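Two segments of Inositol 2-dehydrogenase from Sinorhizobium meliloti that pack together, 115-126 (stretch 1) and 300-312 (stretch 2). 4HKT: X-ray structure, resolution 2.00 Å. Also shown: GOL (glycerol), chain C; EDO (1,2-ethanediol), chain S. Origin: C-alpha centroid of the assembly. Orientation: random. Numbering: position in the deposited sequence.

Stretch 1, residues 115-126: AKLMVGFNRRFD
Stretch 2 (300-312) EIAPSGNDGLAAL

How do the two backbones meet? Extended residues 117-119 (phi/psi near -118/140) run beside 301-304, which lead into helix 305-312 (about -62/-41). Strand and helix axes approach to 7.5 Å, their N-to-C directions 38° apart. Register is set by Met118 and Ser304, whose CA atoms lie 5.0 Å apart. The one hydrogen bond across runs from Val119 N to Pro303 O, 3.1 Å at 162°; Met118 CA also approaches Pro303 O, at 3.4 Å.

What starts the helix? Ser304 (p) is its N-cap: Asp307 N donates to Ser304 OG (3.1 Å), while Ser304 N donates to Asp307 OD2 (2.9 Å).

Which residue does stretch 1 gather around? Pro303, after a cis peptide and pointing toward stretch 1, buries the largest area. Its CB lies 3.9 Å from Val119 CG2 (m) and 4.0 Å from Phe121 CD2 (m, chi2 -53°); its CD lies 3.5 Å from Phe125 CE2 (m, chi2 -74°). Ile301 CG2 (mt) packs 3.6 Å from Met118 CB (ttm), and Phe121 CZ reaches Ala311 CB at 3.7 Å.

Where does charge enter? Arg124 (mtt) lays one guanidinium face over Pro303 CB; its NH2 forms a long salt bridge to Asp307 OD1 (m), 3.8 Å, and donates to EDO O2 at 2.6 Å.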

ATOM      1  N   ALA B 115      -2.769  36.745  29.072  1.00 26.40           N
ATOM      2  CA  ALA B 115      -3.396  35.451  29.124  1.00 23.70           C
ATOM      3  C   ALA B 115      -2.757  34.486  28.124  1.00 20.76           C
ATOM      4  O   ALA B 115      -2.234  34.879  27.089  1.00 21.70           O
ATOM      5  CB  ALA B 115      -4.901  35.581  28.872  1.00 25.10           C
ATOM      6  N   LYS B 116      -2.825  33.223  28.465  1.00 20.28           N
ATOM      7  CA  LYS B 116      -2.407  32.126  27.624  1.00 21.68           C
ATOM      8  C   LYS B 116      -3.654  31.582  26.941  1.00 20.49           C
ATOM      9  O   LYS B 116      -4.619  31.243  27.609  1.00 20.78           O
ATOM     10  CB  LYS B 116      -1.785  31.022  28.483  1.00 23.96           C
ATOM     11  CG  LYS B 116      -0.502  31.434  29.204  1.00 25.69           C
ATOM     12  CD  LYS B 116       0.062  30.235  29.969  1.00 28.25           C
ATOM     13  CE  LYS B 116       1.348  30.579  30.705  1.00 29.39           C
ATOM     14  NZ  LYS B 116       1.112  31.646  31.733  1.00 29.65           N
ATOM     15  N   LEU B 117      -3.635  31.566  25.611  1.00 20.74           N
ATOM     16  CA  LEU B 117      -4.745  31.059  24.803  1.00 21.08           C
ATOM     17  C   LEU B 117      -4.188  30.174  23.690  1.00 20.24           C
ATOM     18  O   LEU B 117      -3.377  30.617  22.879  1.00 22.27           O
ATOM     19  CB  LEU B 117      -5.534  32.243  24.176  1.00 20.79           C
ATOM     20  CG  LEU B 117      -6.521  31.925  23.039  1.00 19.75           C
ATOM     21  CD1 LEU B 117      -7.673  31.158  23.626  1.00 20.62           C
ATOM     22  CD2 LEU B 117      -7.059  33.161  22.313  1.00 21.10           C
HETATM   23  N   MSE B 118      -4.663  28.952  23.651  1.00 19.06           N
HETATM   24  CA  MSE B 118      -4.433  28.064  22.546  1.00 20.66           C
HETATM   25  C   MSE B 118      -5.777  27.822  21.939  1.00 20.16           C
HETATM   26  O   MSE B 118      -6.772  27.638  22.659  1.00 19.48           O
HETATM   27  CB  MSE B 118      -3.896  26.732  23.072  1.00 22.25           C
HETATM   28  CG  MSE B 118      -3.658  25.758  21.938  1.00 24.05           C
HETATM   29 SE   MSE B 118      -2.861  24.082  22.628  1.00 28.12          SE
HETATM   30  CE  MSE B 118      -1.075  24.747  22.994  1.00 28.60           C
ATOM     31  N   VAL B 119      -5.829  27.783  20.601  1.00 20.63           N
ATOM     32  CA  VAL B 119      -7.074  27.508  19.919  1.00 19.77           C
ATOM     33  C   VAL B 119      -7.039  26.079  19.442  1.00 19.67           C
ATOM     34  O   VAL B 119      -5.984  25.520  19.224  1.00 24.54           O
ATOM     35  CB  VAL B 119      -7.344  28.510  18.739  1.00 20.13           C
ATOM     36  CG1 VAL B 119      -7.344  29.945  19.234  1.00 21.05           C
ATOM     37  CG2 VAL B 119      -6.335  28.362  17.622  1.00 20.94           C
ATOM     38  N   GLY B 120      -8.187  25.492  19.233  1.00 18.87           N
ATOM     39  CA  GLY B 120      -8.258  24.086  18.925  1.00 20.88           C
ATOM     40  C   GLY B 120      -8.049  23.715  17.456  1.00 22.11           C
ATOM     41  O   GLY B 120      -8.996  23.342  16.768  1.00 23.05           O
ATOM     42  N   PHE B 121      -6.826  23.830  16.953  1.00 20.08           N
ATOM     43  CA  PHE B 121      -6.560  23.263  15.630  1.00 20.42           C
ATOM     44  C   PHE B 121      -5.786  21.985  15.921  1.00 20.99           C
ATOM     45  O   PHE B 121      -4.571  21.951  15.840  1.00 19.01           O
ATOM     46  CB  PHE B 121      -5.779  24.208  14.750  1.00 19.49           C
ATOM     47  CG  PHE B 121      -6.579  25.389  14.248  1.00 19.76           C
ATOM     48  CD1 PHE B 121      -7.766  25.206  13.608  1.00 21.05           C
ATOM     49  CD2 PHE B 121      -6.061  26.659  14.305  1.00 21.35           C
ATOM     50  CE1 PHE B 121      -8.480  26.282  13.119  1.00 23.05           C
ATOM     51  CE2 PHE B 121      -6.743  27.742  13.803  1.00 20.78           C
ATOM     52  CZ  PHE B 121      -7.971  27.560  13.221  1.00 21.17           C
ATOM     53  N   ASN B 122      -6.520  20.955  16.280  1.00 21.88           N
ATOM     54  CA  ASN B 122      -5.926  19.713  16.797  1.00 23.59           C
ATOM     55  C   ASN B 122      -5.091  18.969  15.774  1.00 23.33           C
ATOM     56  O   ASN B 122      -4.185  18.175  16.133  1.00 23.43           O
ATOM     57  CB  ASN B 122      -7.025  18.793  17.297  1.00 25.64           C
ATOM     58  CG  ASN B 122      -8.115  18.599  16.268  1.00 27.75           C
ATOM     59  OD1 ASN B 122      -8.904  19.492  16.025  1.00 30.45           O
ATOM     60  ND2 ASN B 122      -8.131  17.449  15.633  1.00 30.22           N
ATOM     61  N   ARG B 123      -5.357  19.231  14.495  1.00 20.80           N
ATOM     62  CA  ARG B 123      -4.637  18.544  13.436  1.00 19.78           C
ATOM     63  C   ARG B 123      -3.166  18.842  13.457  1.00 19.79           C
ATOM     64  O   ARG B 123      -2.371  18.016  13.045  1.00 20.25           O
ATOM     65  CB  ARG B 123      -5.267  18.798  12.065  1.00 20.04           C
ATOM     66  CG  ARG B 123      -6.686  18.291  12.018  1.00 21.17           C
ATOM     67  CD  ARG B 123      -7.338  18.568  10.680  1.00 20.92           C
ATOM     68  NE  ARG B 123      -8.786  18.458  10.804  1.00 22.38           N
ATOM     69  CZ  ARG B 123      -9.655  18.701   9.821  1.00 24.79           C
ATOM     70  NH1 ARG B 123      -9.225  19.087   8.621  1.00 23.79           N
ATOM     71  NH2 ARG B 123     -10.965  18.558  10.034  1.00 23.62           N
ATOM     72  N   ARG B 124      -2.784  19.978  13.992  1.00 20.51           N
ATOM     73  CA  ARG B 124      -1.385  20.275  14.138  1.00 22.57           C
ATOM     74  C   ARG B 124      -0.649  19.330  15.140  1.00 24.14           C
ATOM     75  O   ARG B 124       0.576  19.330  15.160  1.00 23.67           O
ATOM     76  CB  ARG B 124      -1.200  21.696  14.615  1.00 22.27           C
ATOM     77  CG  ARG B 124      -1.525  22.791  13.640  1.00 23.16           C
ATOM     78  CD  ARG B 124      -1.072  24.079  14.249  1.00 24.17           C
ATOM     79  NE  ARG B 124      -1.360  25.184  13.375  1.00 26.67           N
ATOM     80  CZ  ARG B 124      -0.561  26.217  13.205  1.00 25.68           C
ATOM     81  NH1 ARG B 124       0.603  26.313  13.878  1.00 27.61           N
ATOM     82  NH2 ARG B 124      -0.931  27.175  12.367  1.00 24.55           N
ATOM     83  N   PHE B 125      -1.401  18.591  15.973  1.00 23.04           N
ATOM     84  CA  PHE B 125      -0.841  17.694  17.005  1.00 25.27           C
ATOM     85  C   PHE B 125      -0.980  16.208  16.657  1.00 24.53           C
ATOM     86  O   PHE B 125      -0.584  15.330  17.440  1.00 24.84           O
ATOM     87  CB  PHE B 125      -1.496  18.001  18.370  1.00 24.60           C
ATOM     88  CG  PHE B 125      -1.192  19.363  18.871  1.00 25.76           C
ATOM     89  CD1 PHE B 125       0.051  19.652  19.371  1.00 26.12           C
ATOM     90  CD2 PHE B 125      -2.134  20.383  18.797  1.00 25.57           C
ATOM     91  CE1 PHE B 125       0.363  20.928  19.822  1.00 28.96           C
ATOM     92  CE2 PHE B 125      -1.837  21.645  19.257  1.00 26.23           C
ATOM     93  CZ  PHE B 125      -0.580  21.930  19.761  1.00 27.59           C
ATOM     94  N   ASP B 126      -1.564  15.918  15.490  1.00 23.75           N
ATOM     95  CA  ASP B 126      -1.660  14.548  14.991  1.00 22.16           C
ATOM     96  C   ASP B 126      -0.251  13.994  14.736  1.00 22.60           C
ATOM     97  O   ASP B 126       0.575  14.684  14.105  1.00 20.88           O
ATOM     98  CB  ASP B 126      -2.453  14.513  13.678  1.00 22.52           C
ATOM     99  CG  ASP B 126      -2.573  13.130  13.132  1.00 21.65           C
ATOM    100  OD1 ASP B 126      -3.136  12.249  13.867  1.00 20.95           O
ATOM    101  OD2 ASP B 126      -2.022  12.890  12.023  1.00 21.29           O
ATOM    102  N   GLU B 300       5.923  30.052  24.041  1.00 44.20           N
ATOM    103  CA  GLU B 300       4.888  30.719  23.255  1.00 45.54           C
ATOM    104  C   GLU B 300       4.004  29.649  22.619  1.00 38.83           C
ATOM    105  O   GLU B 300       4.470  28.545  22.282  1.00 33.84           O
ATOM    106  CB  GLU B 300       5.442  31.776  22.276  1.00 51.66           C
ATOM    107  CG  GLU B 300       5.997  31.335  20.931  1.00 57.65           C
ATOM    108  CD  GLU B 300       6.418  32.542  20.083  1.00 64.84           C
ATOM    109  OE1 GLU B 300       5.554  33.406  19.789  1.00 65.53           O
ATOM    110  OE2 GLU B 300       7.611  32.644  19.713  1.00 67.54           O
ATOM    111  N   ILE B 301       2.712  29.954  22.546  1.00 33.12           N
ATOM    112  CA  ILE B 301       1.699  28.941  22.224  1.00 32.36           C
ATOM    113  C   ILE B 301       1.540  28.878  20.715  1.00 30.42           C
ATOM    114  O   ILE B 301       1.553  29.915  20.051  1.00 27.10           O
ATOM    115  CB  ILE B 301       0.348  29.291  22.902  1.00 32.74           C
ATOM    116  CG1 ILE B 301       0.493  29.122  24.413  1.00 33.29           C
ATOM    117  CG2 ILE B 301      -0.803  28.434  22.371  1.00 32.31           C
ATOM    118  CD1 ILE B 301      -0.774  29.342  25.226  1.00 33.01           C
ATOM    119  N   ALA B 302       1.414  27.655  20.198  1.00 29.49           N
ATOM    120  CA  ALA B 302       0.954  27.386  18.833  1.00 29.11           C
ATOM    121  C   ALA B 302       0.044  26.170  18.898  1.00 27.25           C
ATOM    122  O   ALA B 302       0.398  25.196  19.521  1.00 26.76           O
ATOM    123  CB  ALA B 302       2.122  27.103  17.902  1.00 29.95           C
ATOM    124  N   PRO B 303      -1.140  26.215  18.281  1.00 24.80           N
ATOM    125  CA  PRO B 303      -1.819  27.298  17.583  1.00 24.52           C
ATOM    126  C   PRO B 303      -2.310  28.410  18.535  1.00 22.08           C
ATOM    127  O   PRO B 303      -2.953  28.153  19.541  1.00 24.39           O
ATOM    128  CB  PRO B 303      -2.982  26.596  16.893  1.00 23.46           C
ATOM    129  CG  PRO B 303      -3.183  25.343  17.626  1.00 23.30           C
ATOM    130  CD  PRO B 303      -1.991  25.027  18.431  1.00 23.44           C
ATOM    131  N   SER B 304      -1.926  29.619  18.227  1.00 21.08           N
ATOM    132  CA  SER B 304      -2.254  30.778  19.006  1.00 21.40           C
ATOM    133  C   SER B 304      -3.593  31.396  18.564  1.00 20.83           C
ATOM    134  O   SER B 304      -4.217  30.986  17.580  1.00 18.57           O
ATOM    135  CB  SER B 304      -1.182  31.807  18.763  1.00 22.08           C
ATOM    136  OG  SER B 304      -1.236  32.265  17.395  1.00 20.39           O
ATOM    137  N   GLY B 305      -3.962  32.445  19.271  1.00 20.41           N
ATOM    138  CA  GLY B 305      -5.031  33.325  18.871  1.00 20.16           C
ATOM    139  C   GLY B 305      -4.841  33.852  17.478  1.00 18.95           C
ATOM    140  O   GLY B 305      -5.780  33.843  16.688  1.00 17.63           O
ATOM    141  N   ASN B 306      -3.643  34.332  17.162  1.00 18.95           N
ATOM    142  CA  ASN B 306      -3.407  34.839  15.822  1.00 20.01           C
ATOM    143  C   ASN B 306      -3.590  33.755  14.768  1.00 19.26           C
ATOM    144  O   ASN B 306      -4.044  34.042  13.652  1.00 16.45           O
ATOM    145  CB  ASN B 306      -2.032  35.493  15.693  1.00 22.55           C
ATOM    146  CG  ASN B 306      -1.867  36.206  14.359  1.00 26.75           C
ATOM    147  OD1 ASN B 306      -2.593  37.175  14.058  1.00 29.54           O
ATOM    148  ND2 ASN B 306      -0.980  35.674  13.498  1.00 27.11           N
ATOM    149  N   ASP B 307      -3.302  32.492  15.114  1.00 17.46           N
ATOM    150  CA  ASP B 307      -3.522  31.414  14.144  1.00 18.16           C
ATOM    151  C   ASP B 307      -5.009  31.234  13.914  1.00 18.22           C
ATOM    152  O   ASP B 307      -5.423  30.997  12.784  1.00 18.40           O
ATOM    153  CB  ASP B 307      -2.882  30.087  14.575  1.00 18.30           C
ATOM    154  CG  ASP B 307      -1.349  30.137  14.585  1.00 18.54           C
ATOM    155  OD1 ASP B 307      -0.735  30.740  13.673  1.00 17.97           O
ATOM    156  OD2 ASP B 307      -0.752  29.599  15.555  1.00 19.48           O
ATOM    157  N   GLY B 308      -5.831  31.367  14.961  1.00 18.44           N
ATOM    158  CA  GLY B 308      -7.305  31.331  14.755  1.00 17.53           C
ATOM    159  C   GLY B 308      -7.800  32.479  13.872  1.00 17.94           C
ATOM    160  O   GLY B 308      -8.654  32.303  13.008  1.00 17.99           O
ATOM    161  N   LEU B 309      -7.253  33.659  14.090  1.00 17.15           N
ATOM    162  CA  LEU B 309      -7.603  34.801  13.294  1.00 16.90           C
ATOM    163  C   LEU B 309      -7.187  34.610  11.828  1.00 17.77           C
ATOM    164  O   LEU B 309      -7.949  34.915  10.900  1.00 14.45           O
ATOM    165  CB  LEU B 309      -6.938  36.058  13.868  1.00 16.92           C
ATOM    166  CG  LEU B 309      -7.156  37.356  13.074  1.00 17.64           C
ATOM    167  CD1 LEU B 309      -8.633  37.608  12.920  1.00 18.64           C
ATOM    168  CD2 LEU B 309      -6.473  38.542  13.739  1.00 18.70           C
ATOM    169  N   ALA B 310      -5.952  34.147  11.617  1.00 15.98           N
ATOM    170  CA  ALA B 310      -5.444  33.938  10.264  1.00 15.93           C
ATOM    171  C   ALA B 310      -6.291  32.961   9.435  1.00 15.14           C
ATOM    172  O   ALA B 310      -6.565  33.212   8.246  1.00 15.22           O
ATOM    173  CB  ALA B 310      -3.990  33.455  10.338  1.00 16.85           C
ATOM    174  N   ALA B 311      -6.727  31.866  10.045  1.00 15.38           N
ATOM    175  CA  ALA B 311      -7.553  30.887   9.358  1.00 15.77           C
ATOM    176  C   ALA B 311      -8.931  31.447   8.999  1.00 15.98           C
ATOM    177  O   ALA B 311      -9.446  31.194   7.935  1.00 16.07           O
ATOM    178  CB  ALA B 311      -7.647  29.622  10.186  1.00 16.40           C
ATOM    179  N   LEU B 312      -9.501  32.250   9.881  1.00 16.49           N
ATOM    180  CA  LEU B 312     -10.784  32.890   9.631  1.00 16.05           C
ATOM    181  C   LEU B 312     -10.676  33.917   8.518  1.00 15.13           C
ATOM    182  O   LEU B 312     -11.549  33.955   7.684  1.00 14.78           O
ATOM    183  CB  LEU B 312     -11.296  33.551  10.905  1.00 15.51           C
ATOM    184  CG  LEU B 312     -12.633  34.255  10.782  1.00 16.09           C
ATOM    185  CD1 LEU B 312     -13.728  33.254  10.502  1.00 15.77           C
ATOM    186  CD2 LEU B 312     -12.930  35.048  12.048  1.00 16.90           C
TER
HETATM  187  C1  GOL C 411      -1.406  34.071  23.160  1.00 38.04           C
HETATM  188  O1  GOL C 411      -1.485  33.596  24.523  1.00 33.65           O
HETATM  189  C2  GOL C 411      -2.577  33.403  22.424  1.00 36.29           C
HETATM  190  O2  GOL C 411      -2.165  32.762  21.275  1.00 38.61           O
HETATM  191  C3  GOL C 411      -3.756  34.317  22.048  1.00 38.18           C
HETATM  192  O3  GOL C 411      -3.457  35.455  21.259  1.00 30.55           O
HETATM  193  C1  EDO S 402       3.353  28.324  11.004  1.00 41.56           C
HETATM  194  O1  EDO S 402       3.441  27.069  11.692  1.00 40.51           O
HETATM  195  C2  EDO S 402       1.890  28.782  10.888  1.00 39.97           C
HETATM  196  O2  EDO S 402       1.213  28.718  12.163  1.00 38.18           O